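Local coordinates for protein ethylbenzene dehydrogenase beta-subunit (PDB 2IVF) that carries a chain of iron-sulfur clusters, as the beta subunit of a dehydrogenase with a ferredoxin-like dicluster domain, and probably relays electrons between its partner subunits, at residues 17-28 and 232-242. Sequence-based numbering, arbitrary orientation.
With SF4 (iron/sulfur cluster), chain T.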
ATOM      1  N   ARG B  17     -35.972 -12.321   2.653  1.00 33.56           N
ATOM      2  CA  ARG B  17     -34.652 -12.812   2.945  1.00 32.58           C
ATOM      3  C   ARG B  17     -33.749 -11.622   3.204  1.00 29.88           C
ATOM      4  O   ARG B  17     -34.091 -10.471   2.922  1.00 29.84           O
ATOM      5  CB  ARG B  17     -34.106 -13.618   1.765  1.00 32.81           C
ATOM      6  CG  ARG B  17     -35.056 -14.690   1.273  1.00 33.73           C
ATOM      7  CD  ARG B  17     -34.430 -15.471   0.126  1.00 34.17           C
ATOM      8  NE  ARG B  17     -33.370 -16.352   0.586  1.00 35.07           N
ATOM      9  CZ  ARG B  17     -32.671 -17.155  -0.213  1.00 37.77           C
ATOM     10  NH1 ARG B  17     -32.903 -17.172  -1.516  1.00 39.65           N
ATOM     11  NH2 ARG B  17     -31.715 -17.932   0.283  1.00 38.13           N
ATOM     12  N   GLN B  18     -32.581 -11.913   3.721  1.00 26.26           N
ATOM     13  CA  GLN B  18     -31.653 -10.889   4.120  1.00 24.87           C
ATOM     14  C   GLN B  18     -30.261 -11.272   3.665  1.00 24.48           C
ATOM     15  O   GLN B  18     -29.724 -12.296   4.111  1.00 22.90           O
ATOM     16  CB  GLN B  18     -31.641 -10.772   5.631  1.00 24.44           C
ATOM     17  CG  GLN B  18     -30.710  -9.712   6.166  1.00 25.28           C
ATOM     18  CD  GLN B  18     -31.097  -8.299   5.757  1.00 23.63           C
ATOM     19  OE1 GLN B  18     -32.212  -7.847   6.030  1.00 23.48           O
ATOM     20  NE2 GLN B  18     -30.169  -7.582   5.114  1.00 22.36           N
ATOM     21  N   LEU B  19     -29.703 -10.439   2.801  1.00 24.21           N
ATOM     22  CA  LEU B  19     -28.305 -10.520   2.457  1.00 24.00           C
ATOM     23  C   LEU B  19     -27.471 -10.060   3.621  1.00 23.62           C
ATOM     24  O   LEU B  19     -27.769  -9.063   4.247  1.00 23.09           O
ATOM     25  CB  LEU B  19     -28.008  -9.689   1.205  1.00 24.74           C
ATOM     26  CG  LEU B  19     -28.532 -10.256  -0.131  1.00 25.10           C
ATOM     27  CD1 LEU B  19     -28.355  -9.296  -1.344  1.00 24.75           C
ATOM     28  CD2 LEU B  19     -27.852 -11.573  -0.421  1.00 24.87           C
ATOM     29  N   VAL B  20     -26.428 -10.818   3.905  1.00 23.73           N
ATOM     30  CA  VAL B  20     -25.509 -10.509   4.981  1.00 23.91           C
ATOM     31  C   VAL B  20     -24.078 -10.680   4.543  1.00 24.16           C
ATOM     32  O   VAL B  20     -23.767 -11.411   3.579  1.00 23.71           O
ATOM     33  CB  VAL B  20     -25.752 -11.357   6.236  1.00 23.84           C
ATOM     34  CG1 VAL B  20     -27.275 -11.369   6.637  1.00 23.38           C
ATOM     35  CG2 VAL B  20     -25.216 -12.703   6.064  1.00 25.12           C
ATOM     36  N   THR B  21     -23.209  -9.932   5.236  1.00 22.67           N
ATOM     37  CA  THR B  21     -21.799 -10.050   5.069  1.00 22.52           C
ATOM     38  C   THR B  21     -21.209 -10.429   6.421  1.00 22.19           C
ATOM     39  O   THR B  21     -21.649  -9.964   7.479  1.00 23.22           O
ATOM     40  CB  THR B  21     -21.165  -8.719   4.598  1.00 21.37           C
ATOM     41  OG1 THR B  21     -21.556  -8.421   3.229  1.00 21.90           O
ATOM     42  CG2 THR B  21     -19.633  -8.817   4.673  1.00 22.84           C
ATOM     43  N   VAL B  22     -20.238 -11.298   6.386  1.00 21.36           N
ATOM     44  CA  VAL B  22     -19.418 -11.586   7.549  1.00 22.29           C
ATOM     45  C   VAL B  22     -18.023 -11.020   7.259  1.00 22.01           C
ATOM     46  O   VAL B  22     -17.477 -11.195   6.159  1.00 22.53           O
ATOM     47  CB  VAL B  22     -19.304 -13.088   7.818  1.00 21.09           C
ATOM     48  CG1 VAL B  22     -18.157 -13.403   8.800  1.00 21.88           C
ATOM     49  CG2 VAL B  22     -20.667 -13.617   8.327  1.00 21.43           C
ATOM     50  N   ILE B  23     -17.439 -10.351   8.243  1.00 22.88           N
ATOM     51  CA  ILE B  23     -16.083  -9.776   8.093  1.00 22.78           C
ATOM     52  C   ILE B  23     -15.218 -10.333   9.193  1.00 22.84           C
ATOM     53  O   ILE B  23     -15.550 -10.195  10.360  1.00 21.75           O
ATOM     54  CB  ILE B  23     -16.125  -8.240   8.237  1.00 23.66           C
ATOM     55  CG1 ILE B  23     -17.087  -7.676   7.169  1.00 23.55           C
ATOM     56  CG2 ILE B  23     -14.692  -7.621   8.258  1.00 24.85           C
ATOM     57  CD1 ILE B  23     -17.260  -6.137   7.142  1.00 23.32           C
ATOM     58  N   ASP B  24     -14.132 -11.001   8.831  1.00 23.63           N
ATOM     59  CA  ASP B  24     -13.291 -11.699   9.812  1.00 22.67           C
ATOM     60  C   ASP B  24     -12.187 -10.760  10.201  1.00 24.26           C
ATOM     61  O   ASP B  24     -11.236 -10.583   9.462  1.00 23.61           O
ATOM     62  CB  ASP B  24     -12.702 -12.992   9.229  1.00 24.21           C
ATOM     63  CG  ASP B  24     -11.955 -13.800  10.266  1.00 23.32           C
ATOM     64  OD1 ASP B  24     -11.597 -13.223  11.347  1.00 23.16           O
ATOM     65  OD2 ASP B  24     -11.698 -14.996  10.004  1.00 25.18           O
ATOM     66  N   LEU B  25     -12.253 -10.222  11.415  1.00 23.67           N
ATOM     67  CA  LEU B  25     -11.287  -9.213  11.820  1.00 23.23           C
ATOM     68  C   LEU B  25      -9.929  -9.796  12.050  1.00 23.80           C
ATOM     69  O   LEU B  25      -8.952  -9.044  12.075  1.00 24.21           O
ATOM     70  CB  LEU B  25     -11.762  -8.478  13.057  1.00 23.69           C
ATOM     71  CG  LEU B  25     -13.094  -7.746  12.843  1.00 24.89           C
ATOM     72  CD1 LEU B  25     -13.589  -7.120  14.092  1.00 25.85           C
ATOM     73  CD2 LEU B  25     -12.939  -6.653  11.727  1.00 25.13           C
ATOM     74  N   ASN B  26      -9.842 -11.109  12.240  1.00 22.24           N
ATOM     75  CA  ASN B  26      -8.516 -11.734  12.300  1.00 22.75           C
ATOM     76  C   ASN B  26      -7.735 -11.650  11.018  1.00 22.27           C
ATOM     77  O   ASN B  26      -6.490 -11.699  11.029  1.00 22.66           O
ATOM     78  CB  ASN B  26      -8.672 -13.184  12.727  1.00 21.42           C
ATOM     79  CG  ASN B  26      -9.207 -13.275  14.067  1.00 24.09           C
ATOM     80  OD1 ASN B  26      -8.481 -12.971  15.043  1.00 24.43           O
ATOM     81  ND2 ASN B  26     -10.514 -13.585  14.180  1.00 22.26           N
ATOM     82  N   LYS B  27      -8.442 -11.579   9.906  1.00 21.61           N
ATOM     83  CA  LYS B  27      -7.820 -11.643   8.590  1.00 23.17           C
ATOM     84  C   LYS B  27      -7.582 -10.282   7.974  1.00 23.22           C
ATOM     85  O   LYS B  27      -6.873 -10.195   6.978  1.00 24.10           O
ATOM     86  CB  LYS B  27      -8.653 -12.525   7.634  1.00 21.83           C
ATOM     87  CG  LYS B  27      -8.741 -14.004   8.106  1.00 22.58           C
ATOM     88  CD  LYS B  27      -9.544 -14.889   7.133  1.00 23.05           C
ATOM     89  CE  LYS B  27      -8.664 -15.417   6.000  1.00 22.43           C
ATOM     90  NZ  LYS B  27      -9.417 -16.202   4.969  1.00 22.26           N
ATOM     91  N   CYS B  28      -8.210  -9.230   8.522  1.00 23.00           N
ATOM     92  CA  CYS B  28      -8.173  -7.941   7.904  1.00 22.84           C
ATOM     93  C   CYS B  28      -6.832  -7.298   8.109  1.00 23.36           C
ATOM     94  O   CYS B  28      -6.326  -7.264   9.205  1.00 21.84           O
ATOM     95  CB  CYS B  28      -9.292  -6.992   8.386  1.00 21.91           C
ATOM     96  SG  CYS B  28      -9.208  -5.418   7.555  1.00 24.17           S
ATOM     97  N   GLY B 232      -7.558  -9.975   1.452  1.00 22.04           N
ATOM     98  CA  GLY B 232      -7.327 -10.688   2.685  1.00 23.01           C
ATOM     99  C   GLY B 232      -8.230 -11.900   2.864  1.00 22.53           C
ATOM    100  O   GLY B 232      -8.004 -12.690   3.772  1.00 23.39           O
ATOM    101  N   ARG B 233      -9.206 -12.057   1.987  1.00 22.69           N
ATOM    102  CA  ARG B 233     -10.154 -13.177   2.008  1.00 23.36           C
ATOM    103  C   ARG B 233     -10.890 -13.209   3.361  1.00 23.84           C
ATOM    104  O   ARG B 233     -11.160 -14.262   3.928  1.00 23.98           O
ATOM    105  CB  ARG B 233      -9.438 -14.505   1.680  1.00 23.11           C
ATOM    106  CG  ARG B 233      -8.472 -14.386   0.455  1.00 23.03           C
ATOM    107  CD  ARG B 233      -7.596 -15.588   0.237  1.00 23.37           C
ATOM    108  NE  ARG B 233      -8.181 -16.700  -0.527  1.00 23.57           N
ATOM    109  CZ  ARG B 233      -8.814 -17.766   0.002  1.00 25.14           C
ATOM    110  NH1 ARG B 233      -8.941 -17.943   1.318  1.00 19.90           N
ATOM    111  NH2 ARG B 233      -9.247 -18.707  -0.797  1.00 21.37           N
ATOM    112  N   VAL B 234     -11.260 -12.008   3.780  1.00 23.27           N
ATOM    113  CA  VAL B 234     -11.864 -11.690   5.070  1.00 24.09           C
ATOM    114  C   VAL B 234     -13.372 -11.796   5.038  1.00 23.15           C
ATOM    115  O   VAL B 234     -14.022 -11.930   6.071  1.00 22.10           O
ATOM    116  CB  VAL B 234     -11.448 -10.221   5.325  1.00 27.04           C
ATOM    117  CG1 VAL B 234     -12.311  -9.476   6.261  1.00 24.97           C
ATOM    118  CG2 VAL B 234      -9.957 -10.186   5.577  1.00 25.52           C
ATOM    119  N   ARG B 235     -13.923 -11.678   3.838  1.00 23.25           N
ATOM    120  CA  ARG B 235     -15.315 -11.367   3.643  1.00 24.22           C
ATOM    121  C   ARG B 235     -16.088 -12.592   3.165  1.00 23.66           C
ATOM    122  O   ARG B 235     -15.652 -13.285   2.272  1.00 25.64           O
ATOM    123  CB  ARG B 235     -15.437 -10.321   2.559  1.00 24.92           C
ATOM    124  CG  ARG B 235     -14.722  -9.011   2.767  1.00 26.52           C
ATOM    125  CD  ARG B 235     -15.340  -8.252   3.830  1.00 29.91           C
ATOM    126  NE  ARG B 235     -14.822  -6.901   3.858  1.00 29.95           N
ATOM    127  CZ  ARG B 235     -15.489  -5.806   3.471  1.00 26.64           C
ATOM    128  NH1 ARG B 235     -16.710  -5.863   2.984  1.00 27.12           N
ATOM    129  NH2 ARG B 235     -14.906  -4.627   3.589  1.00 26.61           N
ATOM    130  N   ALA B 236     -17.229 -12.862   3.758  1.00 23.35           N
ATOM    131  CA  ALA B 236     -18.163 -13.798   3.195  1.00 22.55           C
ATOM    132  C   ALA B 236     -19.507 -13.121   3.018  1.00 22.83           C
ATOM    133  O   ALA B 236     -19.840 -12.145   3.700  1.00 22.32           O
ATOM    134  CB  ALA B 236     -18.292 -15.072   4.106  1.00 21.65           C
ATOM    135  N   PHE B 237     -20.294 -13.668   2.103  1.00 22.37           N
ATOM    136  CA  PHE B 237     -21.466 -12.985   1.641  1.00 22.69           C
ATOM    137  C   PHE B 237     -22.514 -14.023   1.299  1.00 21.95           C
ATOM    138  O   PHE B 237     -22.200 -15.095   0.779  1.00 20.25           O
ATOM    139  CB  PHE B 237     -21.154 -12.201   0.358  1.00 22.55           C
ATOM    140  CG  PHE B 237     -22.331 -11.418  -0.174  1.00 23.43           C
ATOM    141  CD1 PHE B 237     -22.915 -10.439   0.587  1.00 23.38           C
ATOM    142  CD2 PHE B 237     -22.847 -11.656  -1.455  1.00 24.55           C
ATOM    143  CE1 PHE B 237     -24.005  -9.700   0.085  1.00 24.13           C
ATOM    144  CE2 PHE B 237     -23.909 -10.915  -1.959  1.00 23.64           C
ATOM    145  CZ  PHE B 237     -24.493  -9.957  -1.200  1.00 25.72           C
ATOM    146  N   GLY B 238     -23.764 -13.687   1.560  1.00 22.47           N
ATOM    147  CA  GLY B 238     -24.840 -14.541   1.121  1.00 22.81           C
ATOM    148  C   GLY B 238     -26.118 -14.268   1.858  1.00 23.21           C
ATOM    149  O   GLY B 238     -26.186 -13.321   2.610  1.00 22.60           O
ATOM    150  N   TYR B 239     -27.098 -15.146   1.664  1.00 24.52           N
ATOM    151  CA  TYR B 239     -28.382 -15.062   2.364  1.00 25.79           C
ATOM    152  C   TYR B 239     -28.278 -15.745   3.718  1.00 25.75           C
ATOM    153  O   TYR B 239     -27.843 -16.893   3.825  1.00 24.90           O
ATOM    154  CB  TYR B 239     -29.473 -15.723   1.579  1.00 26.21           C
ATOM    155  CG  TYR B 239     -29.809 -15.000   0.301  1.00 28.73           C
ATOM    156  CD1 TYR B 239     -30.573 -13.817   0.310  1.00 29.50           C
ATOM    157  CD2 TYR B 239     -29.376 -15.481  -0.908  1.00 28.66           C
ATOM    158  CE1 TYR B 239     -30.897 -13.171  -0.877  1.00 29.16           C
ATOM    159  CE2 TYR B 239     -29.715 -14.852  -2.091  1.00 29.12           C
ATOM    160  CZ  TYR B 239     -30.469 -13.719  -2.074  1.00 27.88           C
ATOM    161  OH  TYR B 239     -30.749 -13.121  -3.277  1.00 31.96           O
ATOM    162  N   LEU B 240     -28.741 -15.053   4.745  1.00 26.80           N
ATOM    163  CA  LEU B 240     -28.641 -15.566   6.097  1.00 27.58           C
ATOM    164  C   LEU B 240     -29.398 -16.916   6.281  1.00 28.64           C
ATOM    165  O   LEU B 240     -28.997 -17.745   7.120  1.00 30.48           O
ATOM    166  CB  LEU B 240     -29.146 -14.506   7.083  1.00 27.73           C
ATOM    167  CG  LEU B 240     -29.033 -14.792   8.571  1.00 26.96           C
ATOM    168  CD1 LEU B 240     -27.618 -14.864   9.009  1.00 26.00           C
ATOM    169  CD2 LEU B 240     -29.744 -13.730   9.340  1.00 27.95           C
ATOM    170  N   ASP B 241     -30.454 -17.132   5.496  1.00 28.59           N
ATOM    171  CA  ASP B 241     -31.269 -18.350   5.561  1.00 28.56           C
ATOM    172  C   ASP B 241     -30.699 -19.514   4.778  1.00 28.34           C
ATOM    173  O   ASP B 241     -31.194 -20.633   4.886  1.00 29.00           O
ATOM    174  CB  ASP B 241     -32.682 -18.084   5.019  1.00 29.83           C
ATOM    175  CG  ASP B 241     -32.667 -17.660   3.572  1.00 31.55           C
ATOM    176  OD1 ASP B 241     -32.553 -18.519   2.677  1.00 38.26           O
ATOM    177  OD2 ASP B 241     -32.750 -16.453   3.312  1.00 37.94           O
ATOM    178  N   ASP B 242     -29.678 -19.253   3.967  1.00 27.29           N
ATOM    179  CA  ASP B 242     -29.069 -20.284   3.119  1.00 26.49           C
ATOM    180  C   ASP B 242     -28.146 -21.108   4.010  1.00 25.81           C
ATOM    181  O   ASP B 242     -27.060 -20.680   4.357  1.00 24.05           O
ATOM    182  CB  ASP B 242     -28.306 -19.633   1.951  1.00 25.76           C
ATOM    183  CG  ASP B 242     -27.425 -20.598   1.189  1.00 26.18           C
ATOM    184  OD1 ASP B 242     -27.529 -21.817   1.400  1.00 24.52           O
ATOM    185  OD2 ASP B 242     -26.581 -20.113   0.393  1.00 23.81           O
TER
HETATM  186 FE1  SF4 T1358      -9.630  -5.631   5.328  1.00 24.06          FE
HETATM  187 FE2  SF4 T1358     -10.918  -4.355   3.271  1.00 25.50          FE
HETATM  188 FE3  SF4 T1358     -10.218  -6.947   3.102  1.00 24.60          FE
HETATM  189 FE4  SF4 T1358      -8.241  -5.109   2.963  1.00 24.60          FE
HETATM  190  S1  SF4 T1358      -9.921  -5.363   1.482  1.00 24.68           S
HETATM  191  S2  SF4 T1358      -8.243  -7.055   4.173  1.00 24.44           S
HETATM  192  S3  SF4 T1358      -9.096  -3.584   4.434  1.00 24.86           S
HETATM  193  S4  SF4 T1358     -11.739  -6.022   4.584  1.00 25.58           S
HETATM  194  O   HOH W   1     -32.419 -14.642   4.931  1.00 26.35           O
HETATM  195  O   HOH W   2      -5.993 -12.373   5.689  1.00 10.64           O
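The ring of Tyr239 is held between two side chains: the guanidinium of Arg17 stacks on one face, planes 18° apart, as a cation-pi contact, and CD2 of Leu19 presses on the opposite face, 3.6 Å from the ring centroid. A bend at chi3 (73°) turns the guanidinium so that its edge meets Asp241; Arg17 NE gives Asp241 OD2 a nearly straight bond of 2.8 Å in the guanidinium plane. Arginine suits the place because one flat cation serves ring and carboxylate together. At the other end, the Arg235 guanidinium has Ile23 CD1 over one face and sulfur S4 of the iron-sulfur cluster at its edge, 3.3 Å from NE; hydrogen bonds from NH1 to Asn227 and NH2 to Asn54 fix its rotation. Its positive charge would be expected to stabilise the cluster's reduced state. Cys28 SG binds the cluster iron FE1 at 2.3 Å, and Gly232, where a CB would clash with sulfur S2, lets the chain pass close by. Val234 packs beside Lys27 and the cluster, its CG2 unusually tight against Lys27 CB at 3.4 Å. Lys27 NZ reaches the carbonyl O of Arg233 (2.8 Å), while Glu270 of the alpha subunit makes salt bridges to Lys27 NZ and Arg233 NH1.

Between these ends, strands 19-24 and 235-239 pair antiparallel, with Val20-Gly238 and Val22-Ala236 as hydrogen-bonded pairs. Glycine suits position 238, where a CB would collide with Phe237 O. Strand 235-239 is outermost in this chain's mixed sheet; strand 270-273 runs parallel to 19-24 on its other side, and helix 246-253 covers the face bearing Val20, Val22 and Ala236.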